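Local coordinates for protein bottromycin amidohydrolase (Streptomyces purpureus, PDB 6I5S) that probably hydrolyses a thiazoline-containing intermediate of bottromycin biosynthesis as a zinc-dependent amidohydrolase that acts as gatekeeper of the pathway, at residues 39-44 against 56-61; 84-89 against 400-405; 151-156 against 185-190; 159-164 against 190-195. One frame throughout, in Å; residues are numbered along the deposited sequence.

Interaction 1: 39-44 against 56-61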
loop_
_atom_site.group_PDB
_atom_site.type_symbol
_atom_site.label_atom_id
_atom_site.label_comp_id
_atom_site.label_asym_id
_atom_site.label_seq_id
_atom_site.Cartn_x
_atom_site.Cartn_y
_atom_site.Cartn_z
ATOM N N VAL A 39 -10.794 5.887 26.181
ATOM C CA VAL A 39 -11.864 4.902 26.249
ATOM C C VAL A 39 -12.863 5.261 25.157
ATOM O O VAL A 39 -13.360 6.392 25.120
ATOM C CB VAL A 39 -12.545 4.875 27.619
ATOM C CG1 VAL A 39 -13.689 3.848 27.619
ATOM C CG2 VAL A 39 -11.548 4.550 28.677
ATOM N N PHE A 40 -13.130 4.325 24.250
ATOM C CA PHE A 40 -14.161 4.490 23.220
ATOM C C PHE A 40 -15.319 3.575 23.606
ATOM O O PHE A 40 -15.135 2.360 23.725
ATOM C CB PHE A 40 -13.637 4.123 21.820
ATOM C CG PHE A 40 -12.461 4.940 21.362
ATOM C CD1 PHE A 40 -12.643 6.126 20.701
ATOM C CD2 PHE A 40 -11.171 4.532 21.622
ATOM C CE1 PHE A 40 -11.578 6.882 20.316
ATOM C CE2 PHE A 40 -10.114 5.265 21.220
ATOM C CZ PHE A 40 -10.307 6.446 20.574
ATOM N N LYS A 41 -16.503 4.145 23.797
ATOM C CA LYS A 41 -17.649 3.380 24.275
ATOM C C LYS A 41 -18.372 2.715 23.118
ATOM O O LYS A 41 -18.426 3.257 22.009
ATOM C CB LYS A 41 -18.628 4.289 25.023
ATOM C CG LYS A 41 -18.184 4.653 26.425
ATOM C CD LYS A 41 -18.342 6.140 26.707
ATOM C CE LYS A 41 -19.777 6.616 26.508
ATOM N NZ LYS A 41 -19.980 8.033 26.938
ATOM N N ALA A 42 -18.904 1.522 23.385
ATOM C CA ALA A 42 -19.855 0.871 22.499
ATOM C C ALA A 42 -19.275 0.652 21.102
ATOM O O ALA A 42 -19.873 1.028 20.088
ATOM C CB ALA A 42 -21.147 1.677 22.429
ATOM N N VAL A 43 -18.112 -0.004 21.043
ATOM C CA VAL A 43 -17.402 -0.205 19.789
ATOM C C VAL A 43 -17.778 -1.576 19.267
ATOM O O VAL A 43 -17.761 -2.554 20.029
ATOM C CB VAL A 43 -15.875 -0.106 19.991
ATOM C CG1 VAL A 43 -15.114 -0.630 18.795
ATOM C CG2 VAL A 43 -15.450 1.337 20.265
ATOM N N GLY A 44 -18.114 -1.651 17.970
ATOM C CA GLY A 44 -18.251 -2.921 17.294
ATOM C C GLY A 44 -16.980 -3.259 16.507
ATOM O O GLY A 44 -16.660 -2.624 15.491
ATOM N N PRO A 56 -21.184 -4.998 21.158
ATOM C CA PRO A 56 -20.621 -3.693 21.510
ATOM C C PRO A 56 -19.780 -3.793 22.771
ATOM O O PRO A 56 -20.234 -4.298 23.799
ATOM C CB PRO A 56 -21.869 -2.820 21.733
ATOM C CG PRO A 56 -22.944 -3.749 21.984
ATOM C CD PRO A 56 -22.648 -4.998 21.231
ATOM N N ARG A 57 -18.565 -3.278 22.705
ATOM C CA ARG A 57 -17.705 -3.304 23.867
ATOM C C ARG A 57 -16.971 -1.982 23.979
ATOM O O ARG A 57 -16.708 -1.303 22.985
ATOM C CB ARG A 57 -16.716 -4.454 23.774
ATOM C CG ARG A 57 -17.370 -5.830 23.778
ATOM C CD ARG A 57 -16.312 -6.919 23.914
ATOM N NE ARG A 57 -16.888 -8.252 24.040
ATOM C CZ ARG A 57 -16.603 -9.278 23.241
ATOM N NH1 ARG A 57 -15.716 -9.147 22.251
ATOM N NH2 ARG A 57 -17.198 -10.446 23.443
ATOM N N ASP A 58 -16.681 -1.605 25.205
ATOM C CA ASP A 58 -15.920 -0.390 25.438
ATOM C C ASP A 58 -14.445 -0.699 25.306
ATOM O O ASP A 58 -13.918 -1.603 25.970
ATOM C CB ASP A 58 -16.229 0.173 26.826
ATOM C CG ASP A 58 -17.696 0.533 27.034
ATOM O OD1 ASP A 58 -18.453 0.812 26.077
ATOM O OD2 ASP A 58 -18.100 0.581 28.214
ATOM N N LEU A 59 -13.777 0.065 24.457
ATOM C CA LEU A 59 -12.389 -0.158 24.092
ATOM C C LEU A 59 -11.483 0.733 24.938
ATOM O O LEU A 59 -11.614 1.959 24.900
ATOM C CB LEU A 59 -12.213 0.167 22.607
ATOM C CG LEU A 59 -10.765 0.275 22.131
ATOM C CD1 LEU A 59 -10.032 -1.067 22.315
ATOM C CD2 LEU A 59 -10.714 0.715 20.687
ATOM N N GLU A 60 -10.552 0.122 25.665
ATOM C CA GLU A 60 -9.571 0.850 26.459
ATOM C C GLU A 60 -8.230 0.853 25.744
ATOM O O GLU A 60 -7.686 -0.216 25.411
ATOM C CB GLU A 60 -9.425 0.226 27.840
ATOM C CG GLU A 60 -8.398 0.949 28.670
ATOM C CD GLU A 60 -8.150 0.315 30.004
ATOM O OE1 GLU A 60 -8.909 -0.600 30.396
ATOM O OE2 GLU A 60 -7.177 0.751 30.652
ATOM N N VAL A 61 -7.720 2.053 25.466
ATOM C CA VAL A 61 -6.383 2.259 24.897
ATOM C C VAL A 61 -5.522 2.913 25.968
ATOM O O VAL A 61 -5.924 3.916 26.567
ATOM C CB VAL A 61 -6.453 3.134 23.637
ATOM C CG1 VAL A 61 -5.074 3.420 23.098
ATOM C CG2 VAL A 61 -7.286 2.447 22.549
#
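Phe40 and Leu59 face each other in a hydrogen-bonded antiparallel pair, and their side chains run side by side on the buried face, with Phe40 CD2 4.0 Å from Leu59 CD2. Straight backbone bonds hold the pair from both strands: Phe40 N reaches Leu59 O at 2.9 Å and Leu59 N reaches Phe40 O at 2.8 Å. Val61 CG2 meets the edge of the Phe40 ring, and Val43 shares this face, its CG2 4.2 Å from Leu59 CB. Flat and branched apolar groups suit the tight side, which Trp69 of strand 65-71 and the rings of Phe404 and Phe428 help to close.

Beyond Phe40 the register slips by one residue, and two residues, Lys41 and Ala42, stand against the single Asp58 between the paired positions. A chi1 of -60° sets Asp58 CG beside the backbone N, and OD1 of that carboxylate accepts from Ala42 N at 2.8 Å, met nearly along its C-O axis; Thr72 OG1 binds the same oxygen. Ala42 has a left-handed backbone where the chain turns the corner, and its small side chain packs on Asp83. Regular pairing resumes where Val43 N meets Arg57 O at 2.7 Å, the donor standing above the carbonyl plane.

The other face is looser. Val39 touches only backbone there, with CG1 3.9 Å from Leu59 O, beside the exposed Glu60. Lys41 rests its CB on Asp58 OD1, and the rest of this exposed chain is poorly ordered. Together these features make a beta bulge at the corner between two sheets, in what is probably the small beta domain that accompanies the catalytic barrel in amidohydrolase-superfamily enzymes.

Interaction 2: 84-89 against 400-405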
loop_
_atom_site.group_PDB
_atom_site.type_symbol
_atom_site.label_atom_id
_atom_site.label_comp_id
_atom_site.label_asym_id
_atom_site.label_seq_id
_atom_site.Cartn_x
_atom_site.Cartn_y
_atom_site.Cartn_z
ATOM N N TRP A 84 -19.715 3.103 17.436
ATOM C CA TRP A 84 -18.623 3.065 16.489
ATOM C C TRP A 84 -18.522 1.669 15.912
ATOM O O TRP A 84 -18.796 0.676 16.601
ATOM C CB TRP A 84 -17.284 3.365 17.136
ATOM C CG TRP A 84 -17.055 4.676 17.765
ATOM C CD1 TRP A 84 -17.013 4.934 19.095
ATOM C CD2 TRP A 84 -16.733 5.904 17.107
ATOM N NE1 TRP A 84 -16.705 6.249 19.310
ATOM C CE2 TRP A 84 -16.525 6.864 18.103
ATOM C CE3 TRP A 84 -16.618 6.288 15.775
ATOM C CZ2 TRP A 84 -16.219 8.183 17.810
ATOM C CZ3 TRP A 84 -16.300 7.600 15.498
ATOM C CH2 TRP A 84 -16.093 8.519 16.499
ATOM N N TYR A 85 -18.070 1.604 14.658
ATOM C CA TYR A 85 -17.600 0.373 14.039
ATOM C C TYR A 85 -16.117 0.542 13.740
ATOM O O TYR A 85 -15.713 1.595 13.230
ATOM C CB TYR A 85 -18.366 0.109 12.746
ATOM C CG TYR A 85 -19.829 -0.081 12.916
ATOM C CD1 TYR A 85 -20.378 -1.344 13.102
ATOM C CD2 TYR A 85 -20.688 1.005 12.912
ATOM C CE1 TYR A 85 -21.788 -1.507 13.269
ATOM C CE2 TYR A 85 -22.073 0.830 13.074
ATOM C CZ TYR A 85 -22.590 -0.438 13.240
ATOM O OH TYR A 85 -23.964 -0.621 13.411
ATOM N N VAL A 86 -15.306 -0.465 14.080
ATOM C CA VAL A 86 -13.863 -0.323 14.057
ATOM C C VAL A 86 -13.246 -1.457 13.269
ATOM O O VAL A 86 -13.598 -2.625 13.462
ATOM C CB VAL A 86 -13.299 -0.283 15.485
ATOM C CG1 VAL A 86 -11.836 -0.486 15.500
ATOM C CG2 VAL A 86 -13.653 1.078 16.101
ATOM N N THR A 87 -12.289 -1.112 12.419
ATOM C CA THR A 87 -11.402 -2.068 11.787
ATOM C C THR A 87 -9.958 -1.848 12.225
ATOM O O THR A 87 -9.592 -0.753 12.661
ATOM C CB THR A 87 -11.466 -1.962 10.248
ATOM O OG1 THR A 87 -10.892 -0.720 9.813
ATOM C CG2 THR A 87 -12.912 -1.978 9.785
ATOM N N PRO A 88 -9.105 -2.862 12.081
ATOM C CA PRO A 88 -7.668 -2.626 12.163
ATOM C C PRO A 88 -7.273 -1.572 11.143
ATOM O O PRO A 88 -7.923 -1.369 10.109
ATOM C CB PRO A 88 -7.078 -3.980 11.800
ATOM C CG PRO A 88 -8.125 -4.956 12.115
ATOM C CD PRO A 88 -9.390 -4.276 11.727
ATOM N N GLY A 89 -6.174 -0.898 11.423
ATOM C CA GLY A 89 -5.638 0.042 10.458
ATOM C C GLY A 89 -5.231 -0.669 9.184
ATOM O O GLY A 89 -4.825 -1.823 9.217
ATOM N N ALA A 400 -2.283 0.392 18.981
ATOM C CA ALA A 400 -3.639 0.869 18.747
ATOM C C ALA A 400 -3.652 1.641 17.437
ATOM O O ALA A 400 -3.610 2.875 17.387
ATOM C CB ALA A 400 -4.104 1.711 19.923
ATOM N N ASP A 401 -3.665 0.871 16.358
ATOM C CA ASP A 401 -3.834 1.340 14.998
ATOM C C ASP A 401 -5.201 0.820 14.522
ATOM O O ASP A 401 -5.341 -0.361 14.188
ATOM C CB ASP A 401 -2.741 0.783 14.087
ATOM C CG ASP A 401 -1.333 1.255 14.417
ATOM O OD1 ASP A 401 -1.109 2.384 14.928
ATOM O OD2 ASP A 401 -0.396 0.454 14.135
ATOM N N LEU A 402 -6.188 1.696 14.434
ATOM C CA LEU A 402 -7.568 1.286 14.192
ATOM C C LEU A 402 -8.277 2.341 13.370
ATOM O O LEU A 402 -7.919 3.514 13.441
ATOM C CB LEU A 402 -8.305 1.111 15.515
ATOM C CG LEU A 402 -7.784 0.056 16.492
ATOM C CD1 LEU A 402 -8.512 0.170 17.845
ATOM C CD2 LEU A 402 -7.997 -1.329 15.846
ATOM N N VAL A 403 -9.317 1.939 12.635
ATOM C CA VAL A 403 -10.113 2.867 11.841
ATOM C C VAL A 403 -11.550 2.845 12.344
ATOM O O VAL A 403 -12.117 1.776 12.577
ATOM C CB VAL A 403 -10.071 2.515 10.352
ATOM C CG1 VAL A 403 -10.630 3.640 9.525
ATOM C CG2 VAL A 403 -8.616 2.203 9.921
ATOM N N PHE A 404 -12.129 4.020 12.521
ATOM C CA PHE A 404 -13.423 4.202 13.171
ATOM C C PHE A 404 -14.457 4.745 12.183
ATOM O O PHE A 404 -14.154 5.661 11.416
ATOM C CB PHE A 404 -13.306 5.206 14.301
ATOM C CG PHE A 404 -12.623 4.690 15.518
ATOM C CD1 PHE A 404 -13.335 4.526 16.687
ATOM C CD2 PHE A 404 -11.268 4.389 15.522
ATOM C CE1 PHE A 404 -12.717 4.081 17.850
ATOM C CE2 PHE A 404 -10.660 3.952 16.668
ATOM C CZ PHE A 404 -11.383 3.781 17.835
ATOM N N TYR A 405 -15.691 4.223 12.259
ATOM C CA TYR A 405 -16.817 4.613 11.420
ATOM C C TYR A 405 -18.074 4.723 12.269
ATOM O O TYR A 405 -18.327 3.868 13.132
ATOM C CB TYR A 405 -17.055 3.577 10.329
ATOM C CG TYR A 405 -15.860 3.382 9.415
ATOM C CD1 TYR A 405 -15.698 4.148 8.267
ATOM C CD2 TYR A 405 -14.913 2.417 9.701
ATOM C CE1 TYR A 405 -14.590 3.938 7.394
ATOM C CE2 TYR A 405 -13.761 2.236 8.874
ATOM C CZ TYR A 405 -13.639 3.007 7.734
ATOM O OH TYR A 405 -12.567 2.840 6.891
#
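Tyr405 pairs with Tyr85 through two backbone bonds: Tyr85 N donates to Tyr405 O over 2.7 Å and Tyr405 N to Tyr85 O over 2.8 Å. The Tyr405 side chain turns its ring edge to the partner strand, CD2 lying 3.7 Å from Tyr85 O, while its hydroxyl is held by Leu416 O and Pro419 packs against the side chain. A tyrosine fits here because a mainly apolar ring ends in one polar atom that has a partner.

Phe404 points to the opposite face of the sheet, where it is gripped in two ways. Val86 CG2 sits over the ring face in a CH-pi contact, 3.6 Å from the ring centroid. The edge of the same ring, led by CD1, meets the face of the five-membered ring of Trp84 in a T-shaped pair with planes at 89° and CD1 3.7 Å from Trp84 CD2.

Val403 bonds through its backbone with Thr87, and its CB lies 3.4 Å from Thr87 OG1. That hydroxyl stands between the backbone N and the carbonyl carbon (chi1 69°) and donates to Pro88 O, so the threonine can lie against a valine with its polar atom satisfied. Past the strand end, Gly89 N adds a last bond to Asp401 O at 2.9 Å.

The chemistry thus divides by layer: backbone bonds fix the register, and dispersion with aromatic quadrupole attraction probably holds Trp84, Val86 and Phe404 together.

Interaction 3: 151-156 against 185-190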
loop_
_atom_site.group_PDB
_atom_site.type_symbol
_atom_site.label_atom_id
_atom_site.label_comp_id
_atom_site.label_asym_id
_atom_site.label_seq_id
_atom_site.Cartn_x
_atom_site.Cartn_y
_atom_site.Cartn_z
ATOM N N GLY A 151 22.162 -5.944 -16.865
ATOM C CA GLY A 151 21.078 -5.864 -17.819
ATOM C C GLY A 151 19.790 -5.368 -17.215
ATOM O O GLY A 151 18.764 -5.364 -17.895
ATOM N N SER A 152 19.827 -4.930 -15.961
ATOM C CA SER A 152 18.723 -4.218 -15.337
ATOM C C SER A 152 18.238 -3.086 -16.230
ATOM O O SER A 152 19.036 -2.401 -16.874
ATOM C CB SER A 152 19.194 -3.632 -13.992
ATOM O OG SER A 152 18.210 -2.774 -13.461
ATOM N N HIS A 153 16.917 -2.880 -16.248
ATOM C CA HIS A 153 16.338 -1.691 -16.865
ATOM C C HIS A 153 16.380 -0.466 -15.944
ATOM O O HIS A 153 16.025 0.633 -16.381
ATOM C CB HIS A 153 14.900 -1.998 -17.261
ATOM C CG HIS A 153 14.778 -2.952 -18.416
ATOM N ND1 HIS A 153 13.775 -2.852 -19.365
ATOM C CD2 HIS A 153 15.549 -4.004 -18.790
ATOM C CE1 HIS A 153 13.937 -3.806 -20.266
ATOM N NE2 HIS A 153 14.996 -4.524 -19.933
ATOM N N VAL A 154 16.779 -0.628 -14.685
ATOM C CA VAL A 154 16.873 0.495 -13.745
ATOM C C VAL A 154 18.239 0.486 -13.085
ATOM O O VAL A 154 18.326 0.503 -11.851
ATOM C CB VAL A 154 15.764 0.437 -12.692
ATOM C CG1 VAL A 154 14.447 0.884 -13.319
ATOM C CG2 VAL A 154 15.636 -0.981 -12.104
ATOM N N PRO A 155 19.324 0.476 -13.858
ATOM C CA PRO A 155 20.656 0.262 -13.260
ATOM C C PRO A 155 21.104 1.390 -12.342
ATOM O O PRO A 155 21.960 1.163 -11.470
ATOM C CB PRO A 155 21.572 0.140 -14.484
ATOM C CG PRO A 155 20.867 0.871 -15.546
ATOM C CD PRO A 155 19.392 0.643 -15.318
ATOM N N GLN A 156 20.555 2.590 -12.520
ATOM C CA GLN A 156 20.922 3.722 -11.681
ATOM C C GLN A 156 20.413 3.515 -10.264
ATOM O O GLN A 156 21.171 3.617 -9.291
ATOM C CB GLN A 156 20.371 5.020 -12.293
ATOM C CG GLN A 156 18.832 5.216 -12.230
ATOM C CD GLN A 156 18.028 4.201 -13.061
ATOM O OE1 GLN A 156 18.581 3.438 -13.851
ATOM N NE2 GLN A 156 16.714 4.202 -12.878
ATOM N N TYR A 185 14.172 -7.604 -8.599
ATOM C CA TYR A 185 13.636 -7.106 -9.849
ATOM C C TYR A 185 13.847 -8.144 -10.953
ATOM O O TYR A 185 14.380 -9.238 -10.734
ATOM C CB TYR A 185 14.298 -5.801 -10.263
ATOM C CG TYR A 185 13.286 -4.691 -10.525
ATOM C CD1 TYR A 185 13.233 -4.038 -11.738
ATOM C CD2 TYR A 185 12.392 -4.348 -9.547
ATOM C CE1 TYR A 185 12.316 -3.054 -11.965
ATOM C CE2 TYR A 185 11.471 -3.361 -9.751
ATOM C CZ TYR A 185 11.434 -2.715 -10.966
ATOM O OH TYR A 185 10.505 -1.730 -11.172
ATOM N N ASP A 186 13.448 -7.758 -12.175
ATOM C CA ASP A 186 13.190 -8.753 -13.218
ATOM C C ASP A 186 14.428 -9.411 -13.769
ATOM O O ASP A 186 14.326 -10.513 -14.323
ATOM C CB ASP A 186 12.460 -8.117 -14.387
ATOM C CG ASP A 186 11.156 -7.425 -13.935
ATOM O OD1 ASP A 186 10.073 -8.040 -14.000
ATOM O OD2 ASP A 186 11.255 -6.298 -13.503
ATOM N N ASP A 187 15.574 -8.754 -13.703
ATOM C CA ASP A 187 16.759 -9.250 -14.407
ATOM C C ASP A 187 17.748 -9.927 -13.476
ATOM O O ASP A 187 18.880 -10.223 -13.893
ATOM C CB ASP A 187 17.423 -8.096 -15.180
ATOM C CG ASP A 187 16.648 -7.721 -16.424
ATOM O OD1 ASP A 187 16.609 -8.529 -17.357
ATOM O OD2 ASP A 187 16.015 -6.651 -16.467
ATOM N N VAL A 188 17.343 -10.249 -12.246
ATOM C CA VAL A 188 18.209 -11.075 -11.404
ATOM C C VAL A 188 18.408 -12.421 -12.077
ATOM O O VAL A 188 17.444 -13.092 -12.453
ATOM C CB VAL A 188 17.617 -11.247 -9.999
ATOM C CG1 VAL A 188 18.561 -12.163 -9.155
ATOM C CG2 VAL A 188 17.520 -9.898 -9.313
ATOM N N GLU A 189 19.668 -12.839 -12.193
ATOM C CA GLU A 189 19.965 -14.100 -12.857
ATOM C C GLU A 189 19.544 -15.278 -11.975
ATOM O O GLU A 189 19.555 -15.195 -10.747
ATOM C CB GLU A 189 21.463 -14.180 -13.177
ATOM C CG GLU A 189 21.922 -13.202 -14.240
ATOM C CD GLU A 189 23.413 -12.817 -14.161
ATOM O OE1 GLU A 189 23.931 -12.445 -13.063
ATOM O OE2 GLU A 189 24.064 -12.868 -15.222
ATOM N N ARG A 190 19.262 -16.428 -12.616
ATOM C CA ARG A 190 18.723 -17.553 -11.857
ATOM C C ARG A 190 19.667 -18.047 -10.761
ATOM O O ARG A 190 19.201 -18.258 -9.630
ATOM C CB ARG A 190 18.374 -18.716 -12.808
ATOM C CG ARG A 190 17.614 -19.849 -12.103
ATOM C CD ARG A 190 17.751 -21.218 -12.798
ATOM N NE ARG A 190 19.158 -21.645 -12.799
ATOM C CZ ARG A 190 19.952 -21.639 -13.870
ATOM N NH1 ARG A 190 19.482 -21.254 -15.060
ATOM N NH2 ARG A 190 21.225 -22.024 -13.747
HETATM O O HOH W 1 15.194 -4.667 -14.835
#
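Tyr185 opens the second segment by meeting Val154, whose CG2 lies 3.9 Å from both CD1 and CE1 of Tyr185, the two side chains crossing at about a right angle. The Val154 methyl gets there by standing between its own backbone N and carbonyl carbon. On the active-site side, Tyr185 stacks with the zinc ligand His210, and its side chain comes within about 4 Å of a bound zinc. Asp186 turns elsewhere: its OD2 bonds to His210 ND1, a second-shell bond that probably helps orient this zinc ligand.

Asp187 then carries the polar half of the contact. Its OD2 accepts from a water at 2.7 Å, and the same water accepts from the backbone N of His153 at 2.9 Å, bridging the loops. His153 CD2 passes 3.6 Å from that oxygen, with imidazole and carboxylate planes only 19° apart. Gly151 O lies 3.4 Å from OD2, and since both atoms are acceptors the approach is not a bond; the salt bridge from Arg239 to OD2 probably helps offset it. Gly151 itself has a positive phi at which a CB would clash with the preceding carbonyl. Next to it Ser152 forms an ST turn, OG accepting from Val154 N at 2.9 Å, and OG also bonds to Asp148.

Val188 closes a type I turn begun at Tyr185, through a weak backbone bond, and Glu189 occupies the N-cap before Arg190. The segment therefore leads from the metal centre into helix 190-203, while its partner loop joins the short strands 147-148 and 159-160.

Interaction 4: 159-164 against 190-195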
loop_
_atom_site.group_PDB
_atom_site.type_symbol
_atom_site.label_atom_id
_atom_site.label_comp_id
_atom_site.label_asym_id
_atom_site.label_seq_id
_atom_site.Cartn_x
_atom_site.Cartn_y
_atom_site.Cartn_z
ATOM N N THR A 159 20.511 -1.880 -6.915
ATOM C CA THR A 159 21.758 -2.497 -6.475
ATOM C C THR A 159 21.998 -3.700 -7.384
ATOM O O THR A 159 21.249 -4.668 -7.294
ATOM C CB THR A 159 21.622 -2.942 -5.037
ATOM O OG1 THR A 159 21.297 -1.821 -4.262
ATOM C CG2 THR A 159 22.953 -3.574 -4.482
ATOM N N ILE A 160 23.033 -3.656 -8.230
ATOM C CA ILE A 160 23.296 -4.724 -9.176
ATOM C C ILE A 160 24.055 -5.843 -8.490
ATOM O O ILE A 160 25.163 -5.646 -7.955
ATOM C CB ILE A 160 24.060 -4.214 -10.402
ATOM C CG1 ILE A 160 23.320 -3.050 -11.068
ATOM C CG2 ILE A 160 24.275 -5.353 -11.357
ATOM C CD1 ILE A 160 21.911 -3.365 -11.488
ATOM N N VAL A 161 23.467 -7.031 -8.524
ATOM C CA VAL A 161 24.024 -8.220 -7.887
ATOM C C VAL A 161 24.294 -9.241 -8.986
ATOM O O VAL A 161 23.404 -9.561 -9.784
ATOM C CB VAL A 161 23.076 -8.761 -6.802
ATOM C CG1 VAL A 161 23.564 -9.998 -6.189
ATOM C CG2 VAL A 161 22.845 -7.676 -5.719
ATOM N N SER A 162 25.526 -9.714 -9.066
ATOM C CA SER A 162 25.879 -10.704 -10.072
ATOM C C SER A 162 26.653 -11.887 -9.499
ATOM O O SER A 162 27.157 -12.718 -10.271
ATOM C CB SER A 162 26.668 -10.024 -11.175
ATOM O OG SER A 162 27.920 -9.642 -10.687
ATOM N N GLY A 163 26.750 -12.010 -8.183
ATOM C CA GLY A 163 27.455 -13.121 -7.568
ATOM C C GLY A 163 27.190 -13.135 -6.076
ATOM O O GLY A 163 26.484 -12.288 -5.549
ATOM N N MET A 164 27.831 -14.093 -5.395
ATOM C CA MET A 164 27.569 -14.355 -3.981
ATOM C C MET A 164 28.030 -13.190 -3.113
ATOM O O MET A 164 27.355 -12.810 -2.142
ATOM C CB MET A 164 28.266 -15.650 -3.551
ATOM C CG MET A 164 27.475 -16.929 -3.819
ATOM S SD MET A 164 28.500 -18.429 -3.939
ATOM C CE MET A 164 27.266 -19.716 -3.731
ATOM N N ARG A 190 19.262 -16.428 -12.616
ATOM C CA ARG A 190 18.723 -17.553 -11.857
ATOM C C ARG A 190 19.667 -18.047 -10.761
ATOM O O ARG A 190 19.201 -18.258 -9.630
ATOM C CB ARG A 190 18.374 -18.716 -12.808
ATOM C CG ARG A 190 17.614 -19.849 -12.103
ATOM C CD ARG A 190 17.751 -21.218 -12.798
ATOM N NE ARG A 190 19.158 -21.645 -12.799
ATOM C CZ ARG A 190 19.952 -21.639 -13.870
ATOM N NH1 ARG A 190 19.482 -21.254 -15.060
ATOM N NH2 ARG A 190 21.225 -22.024 -13.747
ATOM N N PRO A 191 20.952 -18.298 -11.019
ATOM C CA PRO A 191 21.850 -18.772 -9.936
ATOM C C PRO A 191 21.983 -17.769 -8.788
ATOM O O PRO A 191 22.164 -18.137 -7.606
ATOM C CB PRO A 191 23.184 -18.989 -10.666
ATOM C CG PRO A 191 22.976 -18.803 -12.045
ATOM C CD PRO A 191 21.649 -18.177 -12.317
ATOM N N VAL A 192 21.950 -16.484 -9.125
ATOM C CA VAL A 192 22.008 -15.441 -8.121
ATOM C C VAL A 192 20.734 -15.420 -7.284
ATOM O O VAL A 192 20.809 -15.319 -6.051
ATOM C CB VAL A 192 22.317 -14.093 -8.793
ATOM C CG1 VAL A 192 22.329 -12.979 -7.761
ATOM C CG2 VAL A 192 23.681 -14.137 -9.522
ATOM N N PHE A 193 19.557 -15.528 -7.922
ATOM C CA PHE A 193 18.308 -15.634 -7.185
ATOM C C PHE A 193 18.351 -16.814 -6.213
ATOM O O PHE A 193 17.942 -16.699 -5.050
ATOM C CB PHE A 193 17.136 -15.744 -8.155
ATOM C CG PHE A 193 15.812 -15.906 -7.482
ATOM C CD1 PHE A 193 15.087 -14.794 -7.104
ATOM C CD2 PHE A 193 15.324 -17.159 -7.215
ATOM C CE1 PHE A 193 13.837 -14.963 -6.498
ATOM C CE2 PHE A 193 14.092 -17.343 -6.629
ATOM C CZ PHE A 193 13.358 -16.259 -6.248
ATOM N N GLU A 194 18.814 -17.973 -6.682
ATOM C CA GLU A 194 18.790 -19.164 -5.828
ATOM C C GLU A 194 19.657 -18.975 -4.612
ATOM O O GLU A 194 19.287 -19.394 -3.496
ATOM C CB GLU A 194 19.265 -20.410 -6.603
ATOM C CG GLU A 194 18.299 -20.864 -7.659
ATOM C CD GLU A 194 18.818 -21.987 -8.555
ATOM O OE1 GLU A 194 19.966 -22.494 -8.414
ATOM O OE2 GLU A 194 18.030 -22.376 -9.452
ATOM N N ALA A 195 20.845 -18.395 -4.814
ATOM C CA ALA A 195 21.728 -18.105 -3.691
ATOM C C ALA A 195 21.114 -17.073 -2.748
ATOM O O ALA A 195 21.241 -17.214 -1.522
ATOM C CB ALA A 195 23.080 -17.620 -4.187
#
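Val161 and Val192 meet methyl to methyl, with CG1 of one 3.6 Å from CG1 of the other and the two side chains crossing at a slant. Both residues set CG1 anti to the backbone N (chi1 177° and 178°). On Val192 this is the rotamer a helix favours in valine, since it keeps both methyls clear of the preceding turn. Its second branch, CG2, then rests on the backbone where the strand gives way to a helix, 3.7 Å from Ser162 C and 4.0 Å from Gly163 N. One beta-branched residue thus covers a neighbouring side chain with one methyl and main chain with the other.

Gly163 is the N-cap of helix 164-177 in a nearly fully extended conformation, and Ser162 N just before it bonds to Asp166 OD2. Next to Gly163, Met164 CG lies 4.5 Å from CB of Ala195, about one turn beyond Val192; the methionine is exposed and poorly ordered, so this is a light touch, and the alanine presents only a methyl to its chain. Val167 packs on both valines from helix 164-177.

With methyl groups meeting methyls and main-chain atoms, and no polar pair bonded across it, the contact depends on shape and on burial of the two valines rather than on directional bonds.

Interactions 1 and 2 are joined through strand 43-45, which pairs with strand 84-95: Gly44 N lies 2.8 Å from Trp84 O, Gly44 O lies 2.9 Å from Val86 N, and Phe40 CD1 packs 3.5 Å from Phe404 CE1. Interactions 3 and 4 sit on the other side of the chain's centre, their centres 10 Å apart, and share Arg190. The centres of interactions 2 and 3 are about 40 Å apart. Of the four, interaction 3 borders the zinc site: one zinc is held by His94, His96, Xaa183 and Asp348, the other by Xaa183, His210 and His229, the carboxylated lysine Xaa183 being shared. Along the chain, interactions 3 and 4 are nested within the loop that interaction 2 closes.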